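Local coordinates for microtubule-associated protein 1A/1B, light chain 3, putative (Trypanosoma brucei, PDB 3H9D) that probably works in autophagy as a ubiquitin-like ATG8 protein that becomes attached to membrane lipid through its C-terminal end, at residues 30-36 with 50-56. Sequence-based numbering, arbitrary orientation.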
ATOM      1  N   ASP A  30      22.101  17.122  -1.086  1.00 47.62           N
ATOM      2  CA  ASP A  30      22.083  17.652   0.276  1.00 46.26           C
ATOM      3  C   ASP A  30      20.761  17.402   1.021  1.00 44.71           C
ATOM      4  O   ASP A  30      20.626  17.767   2.195  1.00 44.96           O
ATOM      5  CB  ASP A  30      22.463  19.148   0.290  1.00 46.83           C
ATOM      6  CG  ASP A  30      21.599  20.009  -0.649  1.00 46.77           C
ATOM      7  OD1 ASP A  30      21.345  21.180  -0.295  1.00 46.02           O
ATOM      8  OD2 ASP A  30      21.188  19.544  -1.741  1.00 46.78           O
ATOM      9  N   ARG A  31      19.801  16.762   0.346  1.00 42.89           N
ATOM     10  CA  ARG A  31      18.434  16.604   0.877  1.00 39.68           C
ATOM     11  C   ARG A  31      17.986  15.157   1.092  1.00 37.89           C
ATOM     12  O   ARG A  31      18.601  14.205   0.586  1.00 37.57           O
ATOM     13  CB  ARG A  31      17.412  17.346   0.008  1.00 39.38           C
ATOM     14  CG  ARG A  31      17.840  18.745  -0.355  1.00 37.35           C
ATOM     15  CD  ARG A  31      16.704  19.724  -0.340  1.00 39.47           C
ATOM     16  NE  ARG A  31      17.239  21.076  -0.254  1.00 38.98           N
ATOM     17  CZ  ARG A  31      16.619  22.108   0.304  1.00 39.68           C
ATOM     18  NH1 ARG A  31      15.419  21.961   0.850  1.00 40.92           N
ATOM     19  NH2 ARG A  31      17.217  23.291   0.333  1.00 36.57           N
ATOM     20  N   LEU A  32      16.908  15.012   1.861  1.00 35.45           N
ATOM     21  CA  LEU A  32      16.355  13.705   2.197  1.00 32.01           C
ATOM     22  C   LEU A  32      14.887  13.662   1.802  1.00 30.01           C
ATOM     23  O   LEU A  32      14.127  14.562   2.157  1.00 30.22           O
ATOM     24  CB  LEU A  32      16.521  13.420   3.694  1.00 31.05           C
ATOM     25  CG  LEU A  32      17.944  13.436   4.240  1.00 28.83           C
ATOM     26  CD1 LEU A  32      17.901  13.522   5.748  1.00 24.77           C
ATOM     27  CD2 LEU A  32      18.712  12.203   3.777  1.00 25.61           C
ATOM     28  N   PRO A  33      14.485  12.622   1.048  1.00 28.95           N
ATOM     29  CA  PRO A  33      13.104  12.550   0.561  1.00 26.60           C
ATOM     30  C   PRO A  33      12.147  12.011   1.623  1.00 25.48           C
ATOM     31  O   PRO A  33      12.279  10.871   2.078  1.00 25.24           O
ATOM     32  CB  PRO A  33      13.209  11.617  -0.642  1.00 25.70           C
ATOM     33  CG  PRO A  33      14.366  10.739  -0.347  1.00 26.27           C
ATOM     34  CD  PRO A  33      15.294  11.477   0.587  1.00 27.95           C
ATOM     35  N   ILE A  34      11.200  12.851   2.013  1.00 23.28           N
ATOM     36  CA  ILE A  34      10.299  12.562   3.117  1.00 23.15           C
ATOM     37  C   ILE A  34       8.839  12.570   2.647  1.00 21.99           C
ATOM     38  O   ILE A  34       8.415  13.470   1.914  1.00 19.59           O
ATOM     39  CB  ILE A  34      10.548  13.565   4.311  1.00 23.42           C
ATOM     40  CG1 ILE A  34      11.592  13.009   5.284  1.00 22.18           C
ATOM     41  CG2 ILE A  34       9.280  13.882   5.083  1.00 22.53           C
ATOM     42  CD1 ILE A  34      13.030  13.180   4.832  1.00 16.68           C
ATOM     43  N   ILE A  35       8.090  11.543   3.046  1.00 22.30           N
ATOM     44  CA  ILE A  35       6.621  11.533   2.876  1.00 21.65           C
ATOM     45  C   ILE A  35       5.980  11.845   4.235  1.00 21.80           C
ATOM     46  O   ILE A  35       6.288  11.201   5.230  1.00 21.43           O
ATOM     47  CB  ILE A  35       6.083  10.171   2.303  1.00 21.16           C
ATOM     48  CG1 ILE A  35       6.749   9.814   0.970  1.00 18.61           C
ATOM     49  CG2 ILE A  35       4.536  10.171   2.155  1.00 18.07           C
ATOM     50  CD1 ILE A  35       6.478  10.796  -0.149  1.00 20.83           C
ATOM     51  N   CYS A  36       5.090  12.828   4.269  1.00 22.51           N
ATOM     52  CA  CYS A  36       4.534  13.305   5.532  1.00 23.22           C
ATOM     53  C   CYS A  36       3.015  13.329   5.497  1.00 23.29           C
ATOM     54  O   CYS A  36       2.412  14.181   4.826  1.00 24.02           O
ATOM     55  CB  CYS A  36       5.090  14.698   5.849  1.00 24.78           C
ATOM     56  SG  CYS A  36       5.313  15.021   7.598  1.00 27.10           S
ATOM     57  N   CYS A  50       2.645  16.112   0.096  1.00 32.30           N
ATOM     58  CA  CYS A  50       3.139  15.482   1.302  1.00 31.80           C
ATOM     59  C   CYS A  50       4.606  15.085   1.181  1.00 30.43           C
ATOM     60  O   CYS A  50       5.137  14.411   2.044  1.00 31.06           O
ATOM     61  CB  CYS A  50       2.289  14.251   1.592  1.00 32.27           C
ATOM     62  SG  CYS A  50       2.541  12.940   0.390  1.00 36.09           S
ATOM     63  N   LYS A  51       5.255  15.499   0.101  1.00 29.69           N
ATOM     64  CA  LYS A  51       6.644  15.151  -0.142  1.00 28.62           C
ATOM     65  C   LYS A  51       7.564  16.317   0.225  1.00 28.73           C
ATOM     66  O   LYS A  51       7.388  17.446  -0.241  1.00 28.07           O
ATOM     67  CB  LYS A  51       6.835  14.752  -1.599  1.00 28.14           C
ATOM     68  CG  LYS A  51       7.994  13.807  -1.868  1.00 29.73           C
ATOM     69  CD  LYS A  51       8.145  13.532  -3.356  1.00 28.84           C
ATOM     70  CE  LYS A  51       6.800  13.362  -4.032  1.00 30.59           C
ATOM     71  NZ  LYS A  51       6.914  13.516  -5.511  1.00 34.16           N
ATOM     72  N   PHE A  52       8.535  16.031   1.082  1.00 29.10           N
ATOM     73  CA  PHE A  52       9.497  17.032   1.520  1.00 28.70           C
ATOM     74  C   PHE A  52      10.889  16.628   1.134  1.00 29.21           C
ATOM     75  O   PHE A  52      11.276  15.478   1.279  1.00 28.85           O
ATOM     76  CB  PHE A  52       9.410  17.263   3.027  1.00 27.81           C
ATOM     77  CG  PHE A  52       8.167  17.976   3.443  1.00 26.42           C
ATOM     78  CD1 PHE A  52       6.988  17.260   3.686  1.00 24.27           C
ATOM     79  CD2 PHE A  52       8.160  19.366   3.560  1.00 20.17           C
ATOM     80  CE1 PHE A  52       5.819  17.915   4.050  1.00 24.16           C
ATOM     81  CE2 PHE A  52       6.999  20.040   3.931  1.00 22.29           C
ATOM     82  CZ  PHE A  52       5.822  19.318   4.176  1.00 27.65           C
ATOM     83  N   LEU A  53      11.624  17.592   0.602  1.00 31.06           N
ATOM     84  CA  LEU A  53      13.026  17.423   0.305  1.00 30.54           C
ATOM     85  C   LEU A  53      13.716  18.199   1.414  1.00 30.35           C
ATOM     86  O   LEU A  53      13.832  19.419   1.350  1.00 30.41           O
ATOM     87  CB  LEU A  53      13.329  17.984  -1.087  1.00 30.97           C
ATOM     88  CG  LEU A  53      12.958  17.140  -2.324  1.00 33.36           C
ATOM     89  CD1 LEU A  53      11.516  16.579  -2.344  1.00 28.78           C
ATOM     90  CD2 LEU A  53      13.221  17.935  -3.577  1.00 31.29           C
ATOM     91  N   VAL A  54      14.138  17.467   2.444  1.00 30.04           N
ATOM     92  CA  VAL A  54      14.513  18.032   3.741  1.00 28.82           C
ATOM     93  C   VAL A  54      16.033  18.141   3.865  1.00 29.38           C
ATOM     94  O   VAL A  54      16.737  17.137   3.697  1.00 28.78           O
ATOM     95  CB  VAL A  54      13.931  17.161   4.920  1.00 28.43           C
ATOM     96  CG1 VAL A  54      14.372  17.683   6.298  1.00 25.82           C
ATOM     97  CG2 VAL A  54      12.414  17.084   4.837  1.00 25.06           C
ATOM     98  N   PRO A  55      16.542  19.361   4.159  1.00 29.75           N
ATOM     99  CA  PRO A  55      17.976  19.555   4.404  1.00 30.77           C
ATOM    100  C   PRO A  55      18.473  18.534   5.422  1.00 32.22           C
ATOM    101  O   PRO A  55      17.920  18.437   6.517  1.00 33.01           O
ATOM    102  CB  PRO A  55      18.046  20.968   4.987  1.00 29.92           C
ATOM    103  CG  PRO A  55      16.863  21.672   4.430  1.00 29.34           C
ATOM    104  CD  PRO A  55      15.785  20.622   4.276  1.00 29.56           C
ATOM    105  N   SER A  56      19.495  17.773   5.051  1.00 34.75           N
ATOM    106  CA  SER A  56      19.979  16.652   5.867  1.00 37.17           C
ATOM    107  C   SER A  56      20.644  17.069   7.184  1.00 38.51           C
ATOM    108  O   SER A  56      21.082  16.217   7.963  1.00 39.22           O
ATOM    109  CB  SER A  56      20.943  15.805   5.043  1.00 37.49           C
ATOM    110  OG  SER A  56      21.133  14.531   5.636  1.00 41.49           O
TER
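R31 reaches across strand 51-55 to the backbone of L53: NH1 donates to L53 O at 3.0 Å, nearly straight, with that oxygen at the edge of the guanidinium and close to its plane. The chain gets there by bending at chi2 (-141°), which brings CD beside L53 CB; P55 CG lies over one face of the guanidinium, 3.8 Å above its plane and off toward the rim of that group. In the antiparallel ladder, L32 with V54 and I34 with F52 are the hydrogen-bonded pairs, each bonded in both directions; F52 N gives to I34 O at 2.7 Å. Two further bonds extend the ladder at its ends, C36 N to C50 O and S56 N to D30 O.

On the face carrying I34, F52 and V54, I34 CD1 meets V54 CG2 at 4.0 Å, while C36 CB comes obliquely to F52 CE1 at 3.8 Å. F63 of helix 60-71 covers this patch and takes the F52 ring edge-to-face. L32 leans its CD1 on S56 OG (3.4 Å), and A95 of helix 94-101 touches both residues. On the other face, I35 CD1 packs on K51 CG, P33 and L53 meet V24 of helix 14-27, and K51 NZ forms a salt bridge with D20.

This is the N-terminal hairpin of the ubiquitin-like fold: 51-55 is an outer strand of the chain's sheet, and 31-38 joins it to 108-113. With backbone bonds setting the register and apolar groups on both faces, the pair can carry helices on either side, while R31 ties down one outer-strand carbonyl.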